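PDB 4E72: uncharacterized protein, which is of unknown function but belongs to the DUF3298 family and is probably an exported lipoprotein of Pseudomonas aeruginosa. Local coordinates for residues P29-D34 against R73-S78; E93-L98 against L182-V187; G97-E102 against Y123-H128. One frame throughout, in Å; residues are numbered along the deposited sequence.

Contact 1 (P29-D34 against R73-S78)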
# COMPACT_ATOMS: atom_id res chain seq x y z
N PRO A 29 6.50 8.80 23.78
CA PRO A 29 6.29 8.81 22.31
C PRO A 29 7.41 8.09 21.56
O PRO A 29 8.58 8.18 21.93
CB PRO A 29 6.25 10.30 21.98
CG PRO A 29 5.75 10.93 23.25
CD PRO A 29 6.48 10.18 24.32
N LEU A 30 7.02 7.34 20.52
CA LEU A 30 7.82 6.40 19.73
C LEU A 30 7.60 6.55 18.23
O LEU A 30 6.46 6.65 17.78
CB LEU A 30 7.35 4.99 20.19
CG LEU A 30 7.94 3.70 19.59
CD1 LEU A 30 7.92 2.59 20.64
CD2 LEU A 30 7.11 3.21 18.39
N VAL A 31 8.69 6.49 17.45
CA VAL A 31 8.68 6.49 15.98
C VAL A 31 9.41 5.25 15.50
O VAL A 31 10.59 5.05 15.82
CB VAL A 31 9.24 7.77 15.30
CG1 VAL A 31 9.23 7.61 13.77
CG2 VAL A 31 8.43 8.99 15.69
N ASN A 32 8.71 4.41 14.73
CA ASN A 32 9.28 3.18 14.21
C ASN A 32 9.25 3.22 12.67
O ASN A 32 8.17 3.24 12.08
CB ASN A 32 8.53 1.96 14.79
CG ASN A 32 9.08 0.62 14.38
OD1 ASN A 32 9.30 0.33 13.19
ND2 ASN A 32 9.27 -0.25 15.35
N ILE A 33 10.44 3.29 12.04
CA ILE A 33 10.59 3.38 10.57
C ILE A 33 11.39 2.19 10.05
O ILE A 33 12.54 2.00 10.46
CB ILE A 33 11.23 4.74 10.14
CG1 ILE A 33 10.30 5.93 10.47
CG2 ILE A 33 11.62 4.74 8.62
CD1 ILE A 33 10.99 7.25 10.54
N ASP A 34 10.79 1.41 9.13
CA ASP A 34 11.36 0.23 8.49
C ASP A 34 11.27 0.41 6.98
O ASP A 34 10.27 0.07 6.36
CB ASP A 34 10.62 -1.04 8.96
CG ASP A 34 11.11 -2.36 8.38
OD1 ASP A 34 12.16 -2.36 7.67
OD2 ASP A 34 10.44 -3.40 8.61
N ARG A 73 11.97 13.53 13.80
CA ARG A 73 12.34 14.66 14.66
C ARG A 73 11.10 15.52 14.98
O ARG A 73 10.86 15.82 16.15
CB ARG A 73 13.45 15.49 13.96
CG ARG A 73 13.80 16.84 14.56
CD ARG A 73 15.10 17.38 13.98
NE ARG A 73 15.05 17.65 12.53
CZ ARG A 73 15.73 16.99 11.60
NH1 ARG A 73 16.52 15.97 11.94
NH2 ARG A 73 15.63 17.33 10.32
N GLN A 74 10.32 15.91 13.94
CA GLN A 74 9.12 16.71 14.15
C GLN A 74 8.06 15.97 15.02
O GLN A 74 7.55 16.55 15.97
CB GLN A 74 8.51 17.14 12.82
CG GLN A 74 7.35 18.15 13.00
CD GLN A 74 6.62 18.48 11.73
OE1 GLN A 74 7.09 18.24 10.62
NE2 GLN A 74 5.46 19.07 11.87
N PHE A 75 7.77 14.69 14.73
CA PHE A 75 6.77 13.91 15.50
C PHE A 75 7.17 13.81 16.97
O PHE A 75 6.33 14.06 17.83
CB PHE A 75 6.55 12.49 14.91
CG PHE A 75 5.49 11.70 15.63
CD1 PHE A 75 4.16 11.78 15.24
CD2 PHE A 75 5.80 10.90 16.72
CE1 PHE A 75 3.16 11.06 15.92
CE2 PHE A 75 4.81 10.18 17.41
CZ PHE A 75 3.50 10.26 16.99
N LEU A 76 8.44 13.46 17.26
CA LEU A 76 8.94 13.33 18.63
C LEU A 76 8.94 14.67 19.36
O LEU A 76 8.75 14.70 20.58
CB LEU A 76 10.37 12.72 18.63
CG LEU A 76 10.51 11.23 18.20
CD1 LEU A 76 11.96 10.80 18.23
CD2 LEU A 76 9.67 10.28 19.07
N ASP A 77 9.13 15.78 18.63
CA ASP A 77 9.18 17.13 19.23
C ASP A 77 7.78 17.64 19.62
O ASP A 77 7.68 18.45 20.52
CB ASP A 77 9.86 18.13 18.26
CG ASP A 77 10.31 19.44 18.92
OD1 ASP A 77 11.19 19.38 19.82
OD2 ASP A 77 9.79 20.51 18.53
N SER A 78 6.73 17.19 18.96
CA SER A 78 5.38 17.70 19.24
C SER A 78 4.40 16.65 19.79
O SER A 78 3.29 17.02 20.17
CB SER A 78 4.79 18.32 17.97
OG SER A 78 4.85 17.46 16.84
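In the helical turn that presents Phe75 and Leu76 to Val31, the carbonyl oxygen of Gln74 is gripped three times. Ser78 OG donates to Gln74 O at 3.0 Å from above the carbonyl plane, and two weak backbone bonds reach the same oxygen from Asp77 N and Ser78 N. These bonds lie within the last turn of helix 68-78; no hydrogen bond crosses to 29-34, and the contact itself is apolar. Its hub is one methyl. Val31 CG1 is anti to the backbone N (chi1 177°), which leaves CG2 beside that N, and CG2 packs obliquely against the Phe75 ring at CD2, 3.4 Å away. The same Val31 CG2 lies 3.8 Å from Leu76 CD2, wedged between the two helix side chains. Leu76 CD2 also rests 3.7 Å from Pro29 O, while Phe75 CE2 approaches Leu30 O at 3.9 Å, so each touches a backbone carbonyl, the first just before the strand and the second within it. The short segment axes are 8.6 Å apart and nearly antiparallel at 163°, a helix lying lengthwise on a sheet. Strand 30-37 is an inner strand, bonded by its backbone to His18 in strand 12-19 and to Ser85 in strand 84-95; helix 68-78 covers the face bearing Val31, and its Phe75 reaches on to Trp83 and Ser85.

Contact 2 (E93-L98 against L182-V187); sequences EQHDGL and LTFGAV
His95 reaches across to Phe184 and Leu182 with almost every atom of its side chain. At the root, His95 CB lies 4.1 Å from Phe184 CD1. The chi1 of 68° places CG in the crowded position between the backbone N and the carbonyl carbon. Phe184 CB lies over one face of the His95 ring, above its centre and 4.2 Å from the centroid, in a CH-pi contact. Beyond it the phenyl edge is turned to the imidazole face, with Phe184 CD1 3.8 Å from His95 ND1 and the planes at 85°, a T-shaped pair. His95 ND1 donates in the ring plane to Asp96 OD2 at 3.0 Å, a nearly straight bond of 171°; OD2 has a second donor in Gly224 N. Asp96 and Gly97 form the corner of a type I' beta turn from His95 to Leu98, the tight link of the hairpin between strands 84-95 and 98-108. At the tip, His95 NE2 donates in plane to Leu182 O at 2.8 Å, so oxygens on two sides fix the ring's rotation. Two residues earlier on the same strand, Glu93 runs extended beyond CG, and its OE1 is met nearly along the C-O axis by Phe184 N at 2.9 Å, while OE2 touches Thr183 CG2. On the far strand of the hairpin, Leu98 CD1 packs obliquely on Leu182 CD1, 3.9 Å away.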
# COMPACT_ATOMS: atom_id res chain seq x y z
N GLU A 93 6.57 -8.27 -4.00
CA GLU A 93 6.95 -9.19 -5.08
C GLU A 93 7.90 -8.57 -6.07
O GLU A 93 7.92 -7.35 -6.25
CB GLU A 93 5.72 -9.68 -5.86
CG GLU A 93 5.05 -10.91 -5.28
CD GLU A 93 3.56 -11.00 -5.57
OE1 GLU A 93 3.20 -11.13 -6.76
OE2 GLU A 93 2.76 -10.95 -4.60
N GLN A 94 8.67 -9.42 -6.75
CA GLN A 94 9.55 -9.07 -7.86
C GLN A 94 9.33 -10.09 -8.94
O GLN A 94 9.51 -11.29 -8.68
CB GLN A 94 11.02 -9.01 -7.44
CG GLN A 94 11.32 -7.78 -6.62
CD GLN A 94 12.78 -7.49 -6.56
OE1 GLN A 94 13.39 -7.09 -7.54
NE2 GLN A 94 13.35 -7.65 -5.38
N HIS A 95 8.87 -9.63 -10.12
CA HIS A 95 8.62 -10.50 -11.28
C HIS A 95 8.57 -9.68 -12.55
O HIS A 95 8.04 -8.56 -12.55
CB HIS A 95 7.32 -11.34 -11.15
CG HIS A 95 6.05 -10.53 -11.19
ND1 HIS A 95 5.36 -10.35 -12.38
CD2 HIS A 95 5.41 -9.88 -10.19
CE1 HIS A 95 4.32 -9.58 -12.07
NE2 HIS A 95 4.31 -9.27 -10.77
N ASP A 96 9.13 -10.24 -13.62
CA ASP A 96 9.12 -9.75 -15.00
C ASP A 96 9.60 -8.29 -15.13
O ASP A 96 9.08 -7.54 -15.96
CB ASP A 96 7.68 -9.93 -15.57
CG ASP A 96 7.20 -11.38 -15.58
OD1 ASP A 96 7.86 -12.22 -16.22
OD2 ASP A 96 6.17 -11.67 -14.92
N GLY A 97 10.59 -7.92 -14.33
CA GLY A 97 11.14 -6.57 -14.31
C GLY A 97 10.36 -5.57 -13.47
O GLY A 97 10.70 -4.39 -13.44
N LEU A 98 9.30 -6.03 -12.78
CA LEU A 98 8.48 -5.19 -11.90
C LEU A 98 8.86 -5.36 -10.43
O LEU A 98 9.18 -6.47 -10.02
CB LEU A 98 6.97 -5.49 -12.03
CG LEU A 98 6.27 -5.42 -13.40
CD1 LEU A 98 4.78 -5.56 -13.22
CD2 LEU A 98 6.53 -4.11 -14.11
N LEU A 182 0.14 -5.04 -9.37
CA LEU A 182 0.32 -6.00 -10.44
C LEU A 182 1.02 -7.25 -9.87
O LEU A 182 2.17 -7.55 -10.20
CB LEU A 182 1.10 -5.38 -11.63
CG LEU A 182 0.38 -4.30 -12.47
CD1 LEU A 182 1.31 -3.74 -13.54
CD2 LEU A 182 -0.89 -4.86 -13.16
N THR A 183 0.31 -7.97 -8.98
CA THR A 183 0.82 -9.19 -8.37
C THR A 183 0.82 -10.32 -9.45
O THR A 183 0.20 -10.18 -10.52
CB THR A 183 0.08 -9.50 -7.06
OG1 THR A 183 -1.30 -9.23 -7.24
CG2 THR A 183 0.58 -8.65 -5.90
N PHE A 184 1.62 -11.35 -9.23
CA PHE A 184 1.82 -12.39 -10.24
C PHE A 184 0.57 -13.27 -10.48
O PHE A 184 0.28 -13.57 -11.62
CB PHE A 184 3.04 -13.26 -9.89
CG PHE A 184 3.39 -14.30 -10.91
CD1 PHE A 184 4.27 -14.01 -11.95
CD2 PHE A 184 2.89 -15.60 -10.81
CE1 PHE A 184 4.58 -14.98 -12.91
CE2 PHE A 184 3.21 -16.57 -11.77
CZ PHE A 184 4.05 -16.25 -12.82
N GLY A 185 -0.13 -13.65 -9.41
CA GLY A 185 -1.26 -14.58 -9.50
C GLY A 185 -2.54 -14.01 -10.06
O GLY A 185 -3.29 -14.73 -10.73
N ALA A 186 -2.80 -12.73 -9.77
CA ALA A 186 -3.99 -11.97 -10.13
C ALA A 186 -3.70 -10.50 -9.87
O ALA A 186 -2.67 -10.20 -9.26
CB ALA A 186 -5.18 -12.42 -9.28
N VAL A 187 -4.56 -9.59 -10.34
CA VAL A 187 -4.37 -8.19 -9.98
C VAL A 187 -4.95 -8.01 -8.53
O VAL A 187 -6.09 -8.39 -8.26
CB VAL A 187 -4.97 -7.22 -11.04
CG1 VAL A 187 -5.15 -5.80 -10.49
CG2 VAL A 187 -4.10 -7.19 -12.28

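Contact 3 (G97-E102 against Y123-H128); sequences GLVIIE and YDRRQH
Three backbone hydrogen bonds join Gly97 and Val99 to Tyr123 and Arg125. Val99 and Tyr123 form an antiparallel hydrogen-bonded pair: Val99 N donates to Tyr123 O at 2.8 Å, and Tyr123 N returns the bond to Val99 O at 3.0 Å, both in the carbonyl plane. Leu98 and Asp124 are the next, non-hydrogen-bonded pair, and past it Arg125 N donates to Gly97 O at 2.9 Å. The backbone leaves strand 115-124 after Asp124, so this bond lies just beyond the paired strands.

The van der Waals contacts divide by sheet face. On the face of Leu98 and Asp124, the methyl Leu98 CD2 touches a carboxylate oxygen, Asp124 OD1, at 3.5 Å. On the face of Val99 and Tyr123, the apolar pair Val99 CB and Tyr123 CB stands 4.3 Å apart, and Val99 CG2 meets Arg125 CD at 3.7 Å. The aliphatic part of Arg125 also lies against Gly97 O, with CB, CG and CD all close, CB at 3.1 Å.

Among the polar side-chain contacts, Asp124 braces the turn that follows it: its OD2 takes a straight bond of 171° from Gln127 NE2 at 2.6 Å on the anti lone pair, and its OD1 a weak one from Arg126 N. The Arg125 chain bends at chi3 (62°), which turns NE aside; farther out, NH1 donates to a water that in turn donates to Leu98 O, while Asp7 O and Gly4 O take NH1 and NH2.

The contact closes the open end of the antiparallel hairpin 98-108/115-124, whose first strand lies between 84-95 and 115-124 in the six-stranded sheet. Helix 44-54 covers the Tyr123 face through Leu44 and Ile47, and Tyr123 OH is hydrogen-bonded to Glu41 OE2.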
# COMPACT_ATOMS: atom_id res chain seq x y z
N GLY A 97 10.59 -7.92 -14.33
CA GLY A 97 11.14 -6.57 -14.31
C GLY A 97 10.36 -5.57 -13.47
O GLY A 97 10.70 -4.39 -13.44
N LEU A 98 9.30 -6.03 -12.78
CA LEU A 98 8.48 -5.19 -11.90
C LEU A 98 8.86 -5.36 -10.43
O LEU A 98 9.18 -6.47 -10.02
CB LEU A 98 6.97 -5.49 -12.03
CG LEU A 98 6.27 -5.42 -13.40
CD1 LEU A 98 4.78 -5.56 -13.22
CD2 LEU A 98 6.53 -4.11 -14.11
N VAL A 99 8.81 -4.26 -9.65
CA VAL A 99 9.04 -4.31 -8.19
C VAL A 99 7.75 -3.87 -7.53
O VAL A 99 7.29 -2.77 -7.80
CB VAL A 99 10.27 -3.50 -7.67
CG1 VAL A 99 10.57 -3.83 -6.21
CG2 VAL A 99 11.50 -3.74 -8.53
N ILE A 100 7.10 -4.75 -6.75
CA ILE A 100 5.85 -4.40 -6.08
C ILE A 100 6.19 -4.13 -4.62
O ILE A 100 6.55 -5.05 -3.91
CB ILE A 100 4.69 -5.41 -6.25
CG1 ILE A 100 4.53 -5.96 -7.69
CG2 ILE A 100 3.36 -4.88 -5.64
CD1 ILE A 100 4.43 -4.98 -8.87
N ILE A 101 6.15 -2.87 -4.22
CA ILE A 101 6.44 -2.43 -2.86
C ILE A 101 5.14 -2.20 -2.14
O ILE A 101 4.28 -1.47 -2.65
CB ILE A 101 7.35 -1.16 -2.85
CG1 ILE A 101 8.74 -1.48 -3.48
CG2 ILE A 101 7.53 -0.63 -1.40
CD1 ILE A 101 9.51 -0.30 -3.94
N GLU A 102 4.98 -2.84 -0.97
CA GLU A 102 3.81 -2.66 -0.10
C GLU A 102 4.18 -1.72 1.04
O GLU A 102 5.22 -1.89 1.69
CB GLU A 102 3.26 -3.99 0.44
CG GLU A 102 1.81 -3.83 0.86
CD GLU A 102 1.05 -5.04 1.39
OE1 GLU A 102 1.29 -6.17 0.92
OE2 GLU A 102 0.15 -4.82 2.23
N TYR A 123 6.68 -0.40 -9.45
CA TYR A 123 7.83 0.15 -10.16
C TYR A 123 8.27 -0.75 -11.31
O TYR A 123 8.68 -1.89 -11.09
CB TYR A 123 8.99 0.37 -9.18
CG TYR A 123 10.13 1.13 -9.80
CD1 TYR A 123 10.11 2.52 -9.89
CD2 TYR A 123 11.26 0.47 -10.29
CE1 TYR A 123 11.16 3.23 -10.47
CE2 TYR A 123 12.31 1.16 -10.89
CZ TYR A 123 12.25 2.55 -10.98
OH TYR A 123 13.29 3.25 -11.52
N ASP A 124 8.22 -0.22 -12.54
CA ASP A 124 8.68 -0.93 -13.75
C ASP A 124 10.15 -0.59 -14.02
O ASP A 124 10.49 0.57 -14.26
CB ASP A 124 7.79 -0.58 -14.95
CG ASP A 124 8.09 -1.32 -16.25
OD1 ASP A 124 8.71 -2.42 -16.20
OD2 ASP A 124 7.65 -0.85 -17.31
N ARG A 125 11.01 -1.59 -13.94
CA ARG A 125 12.45 -1.41 -14.15
C ARG A 125 12.83 -1.26 -15.63
O ARG A 125 13.90 -0.72 -15.94
CB ARG A 125 13.24 -2.59 -13.55
CG ARG A 125 13.17 -2.68 -12.04
CD ARG A 125 13.55 -4.07 -11.60
NE ARG A 125 14.92 -4.40 -11.99
CZ ARG A 125 15.41 -5.64 -12.07
NH1 ARG A 125 14.63 -6.68 -11.80
NH2 ARG A 125 16.66 -5.84 -12.44
N ARG A 126 11.97 -1.76 -16.55
CA ARG A 126 12.17 -1.69 -18.00
C ARG A 126 12.06 -0.21 -18.44
O ARG A 126 12.85 0.23 -19.26
CB ARG A 126 11.14 -2.59 -18.72
CG ARG A 126 11.41 -2.83 -20.20
CD ARG A 126 10.22 -3.52 -20.85
NE ARG A 126 10.40 -3.72 -22.29
CZ ARG A 126 9.42 -4.02 -23.13
NH1 ARG A 126 8.17 -4.14 -22.70
NH2 ARG A 126 9.68 -4.19 -24.42
N GLN A 127 11.12 0.54 -17.84
CA GLN A 127 10.85 1.96 -18.08
C GLN A 127 11.45 2.92 -17.02
O GLN A 127 11.52 4.12 -17.28
CB GLN A 127 9.33 2.21 -18.12
CG GLN A 127 8.61 1.65 -19.35
CD GLN A 127 7.13 1.90 -19.23
OE1 GLN A 127 6.61 2.90 -19.74
NE2 GLN A 127 6.42 1.04 -18.51
N HIS A 128 11.85 2.40 -15.82
CA HIS A 128 12.36 3.18 -14.67
C HIS A 128 11.26 4.17 -14.26
O HIS A 128 11.45 5.38 -14.20
CB HIS A 128 13.71 3.87 -14.96
CG HIS A 128 14.72 2.98 -15.60
ND1 HIS A 128 15.45 2.06 -14.86
CD2 HIS A 128 15.08 2.88 -16.90
CE1 HIS A 128 16.24 1.45 -15.73
NE2 HIS A 128 16.05 1.91 -16.97
O HOH W 1 12.39 -6.92 -10.26

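From the N terminus, contact 1 is the first to close: the chain leaves strand 30-37, passes through helix 44-54 and returns by helix 68-78 to lie on the sheet. Strand 84-95 follows, and at its end contacts 2 and 3 open from one turn, sharing Gly97 and Leu98. Contact 3 starts from the same stretch as contact 2 and closes much sooner, at 123-128, across a hairpin. Contact 2 reaches the loop 182-187 that joins two strands of the small three-stranded sheet, tying the large sheet to it. Contact 1 is in series with both. Its centre is about 33 Å from that of contact 2, whereas the centres of contacts 2 and 3 are about 9 Å apart.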